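PDB 3SLR: uncharacterized protein BF1531 from Bacteroides fragilis, which is of unknown function but carries a magnesium-binding HAD-type phosphatase domain in this N-terminal part of a longer protein that may hydrolyse ester bonds. Local coordinates for residues G236-D241 against S279-G284; G284-P289 against F306-E311. All coordinates share one frame; numbering follows the deposited sequence.

Interaction 1 of 2, residues G236-D241 against S279-G284; sequences GVVGDD and SKNNEG
Val238 and Asn281 carry this small contact, which buries 78 Å² in all. One methyl of the valine, Val238 CG1, faces the amide end of Asn281, at 4.0 Å from the modelled ND2 and 4.1 Å from OD1. The methyl therefore sits almost equally near both terminal atoms, and this van der Waals contact would survive a flip of the amide, whose modelled orientation is doubtful. Val238 CG1 is placed for this by a chi1 of 68°, which sets it between the backbone N and the carbonyl carbon. Gly239 is the residue whose CA lies nearest Asn281 CA (7.3 Å), and its backbone N comes to the rim of the contact near the amide. One shell out, Asp230 accepts a hydrogen bond from Val238 N at OD1, and Asn281, whose side chain lies about 4 Å from a bound magnesium ion, also packs against this aspartate. Asp228 and Asp230, ligands of the magnesium site with Asp336, fit the DxDx(T/V) pattern of haloacid dehalogenase (HAD) phosphatases. The single helical turn 238-241 is consistent with the squiggle that follows this motif in the fold, and Ser279, in strand 274-280, is probably its motif II hydroxyl residue. The turn is held from within: Val237, at its N-cap position, accepts from Asp241 N through its carbonyl O (2.8 Å). Val237 N returns a nearly straight bond to Asp241 OD2 (3.2 Å, 167°), meeting the carboxylate from above its plane, 54° out of it. On the other segment, Asn282 OD1 caps Lys285 N at the start of helix 283-292, which Val238 also touches through Pro289.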
ATOM      1  N   GLY A 236      -5.320 -28.318   4.445  1.00 22.63           N
ATOM      2  CA  GLY A 236      -5.939 -29.441   5.116  1.00 21.35           C
ATOM      3  C   GLY A 236      -6.623 -29.063   6.407  1.00 23.48           C
ATOM      4  O   GLY A 236      -6.632 -27.900   6.815  1.00 21.15           O
ATOM      5  N   VAL A 237      -7.203 -30.063   7.056  1.00 19.03           N
ATOM      6  CA  VAL A 237      -7.974 -29.834   8.271  1.00 20.50           C
ATOM      7  C   VAL A 237      -7.341 -30.660   9.368  1.00 20.20           C
ATOM      8  O   VAL A 237      -7.326 -31.890   9.296  1.00 24.07           O
ATOM      9  CB  VAL A 237      -9.450 -30.220   8.067  1.00 24.96           C
ATOM     10  CG1 VAL A 237     -10.235 -30.082   9.376  1.00 21.32           C
ATOM     11  CG2 VAL A 237     -10.072 -29.349   6.972  1.00 25.63           C
ATOM     12  N   VAL A 238      -6.782 -29.986  10.370  1.00 17.79           N
ATOM     13  CA  VAL A 238      -5.954 -30.668  11.350  1.00 17.89           C
ATOM     14  C   VAL A 238      -6.734 -31.726  12.131  1.00 19.26           C
ATOM     15  O   VAL A 238      -6.197 -32.800  12.457  1.00 20.06           O
ATOM     16  CB  VAL A 238      -5.227 -29.674  12.292  1.00 18.01           C
ATOM     17  CG1 VAL A 238      -6.216 -28.941  13.210  1.00 18.55           C
ATOM     18  CG2 VAL A 238      -4.161 -30.388  13.103  1.00 18.84           C
ATOM     19  N   GLY A 239      -8.002 -31.428  12.401  1.00 21.79           N
ATOM     20  CA  GLY A 239      -8.867 -32.332  13.140  1.00 22.01           C
ATOM     21  C   GLY A 239      -9.089 -33.655  12.426  1.00 26.60           C
ATOM     22  O   GLY A 239      -9.235 -34.693  13.074  1.00 26.47           O
ATOM     23  N   ASP A 240      -9.129 -33.621  11.096  1.00 23.18           N
ATOM     24  CA  ASP A 240      -9.353 -34.839  10.319  1.00 27.28           C
ATOM     25  C   ASP A 240      -8.051 -35.506   9.878  1.00 29.00           C
ATOM     26  O   ASP A 240      -7.941 -36.735   9.875  1.00 29.13           O
ATOM     27  CB  ASP A 240     -10.219 -34.548   9.086  1.00 27.60           C
ATOM     28  CG  ASP A 240     -11.600 -34.022   9.447  1.00 32.44           C
ATOM     29  OD1 ASP A 240     -12.180 -34.484  10.455  1.00 35.83           O
ATOM     30  OD2 ASP A 240     -12.107 -33.144   8.715  1.00 37.46           O
ATOM     31  N   ASP A 241      -7.065 -34.695   9.512  1.00 23.22           N
ATOM     32  CA  ASP A 241      -5.865 -35.204   8.843  1.00 22.57           C
ATOM     33  C   ASP A 241      -4.708 -35.505   9.785  1.00 21.91           C
ATOM     34  O   ASP A 241      -3.854 -36.352   9.483  1.00 23.74           O
ATOM     35  CB  ASP A 241      -5.409 -34.229   7.759  1.00 22.60           C
ATOM     36  CG  ASP A 241      -6.477 -33.979   6.720  1.00 28.34           C
ATOM     37  OD1 ASP A 241      -7.387 -34.827   6.606  1.00 32.25           O
ATOM     38  OD2 ASP A 241      -6.413 -32.942   6.022  1.00 29.99           O
ATOM     39  N   SER A 279     -10.001 -19.808  15.541  1.00 17.70           N
ATOM     40  CA  SER A 279     -10.207 -21.047  14.809  1.00 18.35           C
ATOM     41  C   SER A 279     -11.320 -21.900  15.428  1.00 19.81           C
ATOM     42  O   SER A 279     -11.470 -21.948  16.649  1.00 20.13           O
ATOM     43  CB  SER A 279      -8.887 -21.829  14.773  1.00 20.83           C
ATOM     44  OG  SER A 279      -9.028 -23.119  14.192  1.00 19.20           O
ATOM     45  N   LYS A 280     -12.103 -22.549  14.572  1.00 18.15           N
ATOM     46  CA  LYS A 280     -13.085 -23.547  14.989  1.00 20.25           C
ATOM     47  C   LYS A 280     -12.335 -24.864  15.158  1.00 22.56           C
ATOM     48  O   LYS A 280     -12.148 -25.599  14.191  1.00 24.43           O
ATOM     49  CB  LYS A 280     -14.152 -23.703  13.900  1.00 23.49           C
ATOM     50  CG  LYS A 280     -15.597 -23.438  14.317  1.00 33.35           C
ATOM     51  CD  LYS A 280     -15.804 -22.030  14.807  1.00 28.64           C
ATOM     52  CE  LYS A 280     -17.280 -21.600  14.775  1.00 27.52           C
ATOM     53  NZ  LYS A 280     -17.835 -21.417  13.393  1.00 25.40           N
ATOM     54  N   ASN A 281     -11.877 -25.138  16.376  1.00 20.10           N
ATOM     55  CA  ASN A 281     -11.088 -26.329  16.670  1.00 22.23           C
ATOM     56  C   ASN A 281     -10.993 -26.536  18.172  1.00 21.72           C
ATOM     57  O   ASN A 281     -11.162 -25.599  18.960  1.00 22.10           O
ATOM     58  CB  ASN A 281      -9.655 -26.190  16.120  1.00 21.39           C
ATOM     59  CG  ASN A 281      -9.492 -26.740  14.707  1.00 23.06           C
ATOM     60  OD1 ASN A 281      -9.000 -26.043  13.808  1.00 23.56           O
ATOM     61  ND2 ASN A 281      -9.878 -27.990  14.507  1.00 21.26           N
ATOM     62  N   ASN A 282     -10.719 -27.773  18.566  1.00 19.53           N
ATOM     63  CA  ASN A 282     -10.234 -28.048  19.898  1.00 22.43           C
ATOM     64  C   ASN A 282      -8.882 -27.362  20.078  1.00 21.73           C
ATOM     65  O   ASN A 282      -8.011 -27.461  19.205  1.00 21.05           O
ATOM     66  CB  ASN A 282     -10.107 -29.563  20.086  1.00 22.13           C
ATOM     67  CG  ASN A 282      -9.392 -29.934  21.367  1.00 28.14           C
ATOM     68  OD1 ASN A 282      -8.175 -30.139  21.378  1.00 27.05           O
ATOM     69  ND2 ASN A 282     -10.146 -30.017  22.461  1.00 28.24           N
ATOM     70  N   GLU A 283      -8.699 -26.663  21.192  1.00 20.62           N
ATOM     71  CA  GLU A 283      -7.480 -25.877  21.372  1.00 22.25           C
ATOM     72  C   GLU A 283      -6.221 -26.738  21.320  1.00 25.72           C
ATOM     73  O   GLU A 283      -5.235 -26.372  20.667  1.00 21.09           O
ATOM     74  CB  GLU A 283      -7.517 -25.089  22.678  1.00 25.76           C
ATOM     75  CG  GLU A 283      -6.302 -24.199  22.888  1.00 26.00           C
ATOM     76  CD  GLU A 283      -6.250 -23.610  24.284  1.00 37.76           C
ATOM     77  OE1 GLU A 283      -7.066 -22.712  24.576  1.00 32.56           O
ATOM     78  OE2 GLU A 283      -5.400 -24.054  25.088  1.00 36.12           O
ATOM     79  N   GLY A 284      -6.253 -27.880  22.005  1.00 23.94           N
ATOM     80  CA  GLY A 284      -5.125 -28.792  21.999  1.00 25.56           C
ATOM     81  C   GLY A 284      -4.691 -29.185  20.597  1.00 20.71           C
ATOM     82  O   GLY A 284      -3.499 -29.135  20.257  1.00 19.78           O
TER

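Interaction 2 of 2, residues G284-P289 against F306-E311; sequences GKAKEP and FVANWE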
ATOM      1  N   GLY A 284      -6.253 -27.880  22.005  1.00 23.94           N
ATOM      2  CA  GLY A 284      -5.125 -28.792  21.999  1.00 25.56           C
ATOM      3  C   GLY A 284      -4.691 -29.185  20.597  1.00 20.71           C
ATOM      4  O   GLY A 284      -3.499 -29.135  20.257  1.00 19.78           O
ATOM      5  N   LYS A 285      -5.658 -29.585  19.780  1.00 18.67           N
ATOM      6  CA  LYS A 285      -5.374 -30.022  18.412  1.00 20.83           C
ATOM      7  C   LYS A 285      -4.850 -28.882  17.542  1.00 20.30           C
ATOM      8  O   LYS A 285      -3.986 -29.075  16.679  1.00 18.18           O
ATOM      9  CB  LYS A 285      -6.640 -30.597  17.770  1.00 19.95           C
ATOM     10  CG  LYS A 285      -7.158 -31.863  18.443  1.00 32.12           C
ATOM     11  CD  LYS A 285      -8.228 -32.537  17.585  1.00 36.45           C
ATOM     12  CE  LYS A 285      -8.618 -33.907  18.146  1.00 45.23           C
ATOM     13  NZ  LYS A 285      -7.436 -34.794  18.375  1.00 45.63           N
ATOM     14  N   ALA A 286      -5.396 -27.693  17.760  1.00 18.12           N
ATOM     15  CA  ALA A 286      -5.025 -26.526  16.979  1.00 18.71           C
ATOM     16  C   ALA A 286      -3.600 -26.100  17.272  1.00 18.20           C
ATOM     17  O   ALA A 286      -2.909 -25.612  16.385  1.00 18.52           O
ATOM     18  CB  ALA A 286      -5.990 -25.364  17.258  1.00 17.55           C
ATOM     19  N   LYS A 287      -3.164 -26.270  18.516  1.00 18.08           N
ATOM     20  CA  LYS A 287      -1.804 -25.888  18.910  1.00 18.57           C
ATOM     21  C   LYS A 287      -0.754 -26.932  18.527  1.00 20.81           C
ATOM     22  O   LYS A 287       0.430 -26.618  18.429  1.00 21.68           O
ATOM     23  CB  LYS A 287      -1.721 -25.636  20.414  1.00 19.19           C
ATOM     24  CG  LYS A 287      -2.394 -24.340  20.861  1.00 18.08           C
ATOM     25  CD  LYS A 287      -2.366 -24.179  22.378  1.00 22.23           C
ATOM     26  CE  LYS A 287      -2.780 -22.754  22.767  1.00 27.88           C
ATOM     27  NZ  LYS A 287      -2.597 -22.467  24.222  1.00 32.89           N
ATOM     28  N   GLU A 288      -1.186 -28.170  18.329  1.00 21.37           N
ATOM     29  CA  GLU A 288      -0.236 -29.261  18.107  1.00 21.20           C
ATOM     30  C   GLU A 288       0.744 -29.051  16.944  1.00 19.75           C
ATOM     31  O   GLU A 288       1.935 -29.298  17.105  1.00 21.71           O
ATOM     32  CB  GLU A 288      -0.954 -30.605  17.981  1.00 21.96           C
ATOM     33  CG  GLU A 288      -0.603 -31.567  19.106  1.00 30.59           C
ATOM     34  CD  GLU A 288      -1.183 -32.946  18.894  1.00 32.27           C
ATOM     35  OE1 GLU A 288      -2.288 -33.043  18.312  1.00 29.56           O
ATOM     36  OE2 GLU A 288      -0.525 -33.931  19.296  1.00 33.80           O
ATOM     37  N   PRO A 289       0.258 -28.580  15.779  1.00 18.47           N
ATOM     38  CA  PRO A 289       1.211 -28.372  14.682  1.00 19.83           C
ATOM     39  C   PRO A 289       2.269 -27.325  15.020  1.00 20.93           C
ATOM     40  O   PRO A 289       3.424 -27.515  14.660  1.00 18.00           O
ATOM     41  CB  PRO A 289       0.328 -27.895  13.526  1.00 18.23           C
ATOM     42  CG  PRO A 289      -1.030 -28.400  13.843  1.00 22.30           C
ATOM     43  CD  PRO A 289      -1.132 -28.350  15.350  1.00 18.31           C
ATOM     44  N   PHE A 306      -4.326 -16.820  21.436  1.00 19.01           N
ATOM     45  CA  PHE A 306      -4.665 -18.022  20.686  1.00 19.97           C
ATOM     46  C   PHE A 306      -6.049 -18.500  21.101  1.00 20.65           C
ATOM     47  O   PHE A 306      -6.239 -19.011  22.210  1.00 20.85           O
ATOM     48  CB  PHE A 306      -3.605 -19.103  20.943  1.00 17.65           C
ATOM     49  CG  PHE A 306      -3.566 -20.203  19.904  1.00 20.06           C
ATOM     50  CD1 PHE A 306      -4.624 -21.084  19.762  1.00 18.72           C
ATOM     51  CD2 PHE A 306      -2.455 -20.367  19.092  1.00 20.70           C
ATOM     52  CE1 PHE A 306      -4.583 -22.100  18.811  1.00 19.47           C
ATOM     53  CE2 PHE A 306      -2.406 -21.385  18.139  1.00 21.44           C
ATOM     54  CZ  PHE A 306      -3.474 -22.244  17.996  1.00 20.02           C
ATOM     55  N   VAL A 307      -7.025 -18.316  20.219  1.00 16.27           N
ATOM     56  CA  VAL A 307      -8.404 -18.688  20.525  1.00 19.65           C
ATOM     57  C   VAL A 307      -8.867 -19.783  19.585  1.00 20.96           C
ATOM     58  O   VAL A 307      -9.015 -19.561  18.389  1.00 18.85           O
ATOM     59  CB  VAL A 307      -9.369 -17.481  20.406  1.00 18.31           C
ATOM     60  CG1 VAL A 307     -10.809 -17.909  20.698  1.00 15.81           C
ATOM     61  CG2 VAL A 307      -8.942 -16.368  21.337  1.00 19.46           C
ATOM     62  N   ALA A 308      -9.051 -20.981  20.130  1.00 18.22           N
ATOM     63  CA  ALA A 308      -9.584 -22.098  19.368  1.00 19.56           C
ATOM     64  C   ALA A 308     -10.701 -22.737  20.179  1.00 20.40           C
ATOM     65  O   ALA A 308     -10.461 -23.275  21.258  1.00 22.31           O
ATOM     66  CB  ALA A 308      -8.482 -23.138  19.083  1.00 19.66           C
ATOM     67  N   ASN A 309     -11.916 -22.681  19.649  1.00 19.26           N
ATOM     68  CA  ASN A 309     -13.052 -23.336  20.275  1.00 18.86           C
ATOM     69  C   ASN A 309     -14.143 -23.465  19.242  1.00 20.45           C
ATOM     70  O   ASN A 309     -13.912 -23.197  18.065  1.00 21.39           O
ATOM     71  CB  ASN A 309     -13.541 -22.553  21.497  1.00 18.40           C
ATOM     72  CG  ASN A 309     -13.958 -21.131  21.156  1.00 19.43           C
ATOM     73  OD1 ASN A 309     -14.713 -20.902  20.218  1.00 19.54           O
ATOM     74  ND2 ASN A 309     -13.459 -20.174  21.921  1.00 19.51           N
ATOM     75  N   TRP A 310     -15.339 -23.842  19.674  1.00 18.27           N
ATOM     76  CA  TRP A 310     -16.421 -24.123  18.733  1.00 20.71           C
ATOM     77  C   TRP A 310     -17.486 -23.031  18.729  1.00 21.29           C
ATOM     78  O   TRP A 310     -18.562 -23.182  18.138  1.00 21.10           O
ATOM     79  CB  TRP A 310     -17.009 -25.508  19.014  1.00 21.93           C
ATOM     80  CG  TRP A 310     -15.957 -26.577  18.897  1.00 23.18           C
ATOM     81  CD1 TRP A 310     -15.293 -27.199  19.918  1.00 24.84           C
ATOM     82  CD2 TRP A 310     -15.425 -27.129  17.683  1.00 22.98           C
ATOM     83  NE1 TRP A 310     -14.385 -28.104  19.413  1.00 26.15           N
ATOM     84  CE2 TRP A 310     -14.453 -28.083  18.045  1.00 24.64           C
ATOM     85  CE3 TRP A 310     -15.683 -26.909  16.327  1.00 28.27           C
ATOM     86  CZ2 TRP A 310     -13.736 -28.821  17.099  1.00 26.75           C
ATOM     87  CZ3 TRP A 310     -14.970 -27.641  15.387  1.00 25.71           C
ATOM     88  CH2 TRP A 310     -14.011 -28.585  15.779  1.00 23.66           C
ATOM     89  N   GLU A 311     -17.154 -21.914  19.361  1.00 19.06           N
ATOM     90  CA  GLU A 311     -18.039 -20.750  19.391  1.00 21.27           C
ATOM     91  C   GLU A 311     -17.900 -19.888  18.138  1.00 22.76           C
ATOM     92  O   GLU A 311     -16.885 -19.955  17.438  1.00 21.60           O
ATOM     93  CB  GLU A 311     -17.760 -19.919  20.643  1.00 23.68           C
ATOM     94  CG  GLU A 311     -18.329 -20.550  21.896  1.00 27.39           C
ATOM     95  CD  GLU A 311     -19.838 -20.709  21.796  1.00 29.53           C
ATOM     96  OE1 GLU A 311     -20.554 -19.687  21.924  1.00 31.11           O
ATOM     97  OE2 GLU A 311     -20.306 -21.845  21.561  1.00 30.03           O
TER
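The Phe306 ring carries Lys287 on one face and has Ala286 at its rim. Lys287 CG stands 3.8 Å from the ring centroid and 17° off the normal, a CH-pi contact over the face. The lysine chain is extended beyond CG and runs from the ring's far end back toward its root, opposite to the direction in which the phenylalanine extends, bringing CE to 3.9 Å from Phe306 CG. At the edge, Ala286 CB lies in the ring plane, 3.9 Å from Phe306 CE1, while the carbonyl O of Ala286 comes near the plane at CZ (3.8 Å). The ring also makes an edge-to-face pair with Phe290 of helix 283-292. Phe306 CG, anti to the backbone N (chi1 -161°), sends the ring toward the helix. Ala308 CB meets Ala286 CB at 3.8 Å, whereas Val307, between Phe306 and Ala308, points away, to helix 313-324. Strand 274-280, helix 283-292 and strand 305-309 make a beta-alpha-beta unit with the two strands parallel neighbours, and the helix packs on 305-309, an edge strand of this chain's four-stranded sheet; the local axes approach to 8.6 Å at 132°. An Asx turn follows, in which Asn309 OD1 accepts from Glu311 N (2.8 Å). No hydrogen bond spans the two segments, so their 181 Å² interface rests on dispersion and CH-pi attraction, the lysine contributing its aliphatic chain rather than a charge pairing across the interface; its NZ makes a long, weak ion pair with Glu283.

Interactions 1 and 2 follow one another along the chain, share Gly284 and have centres 7 Å apart. Helix 283-292 serves both: Asn281 of interaction 1, just before it, touches Ala286 of interaction 2. The sheet supplies a second connection, since strands 274-280 and 305-309 are parallel neighbours, with probable hydrogen bonds from Ser279 N to Val307 O (3.0 Å) and from Asn309 N to Ser279 O (3.1 Å). The two interactions differ in distance from the metal site: the Ala286 side chain of interaction 2 is about 8 Å from a bound magnesium ion and about 7 Å from the side chain of Asp230, farther from both than that of Asn281.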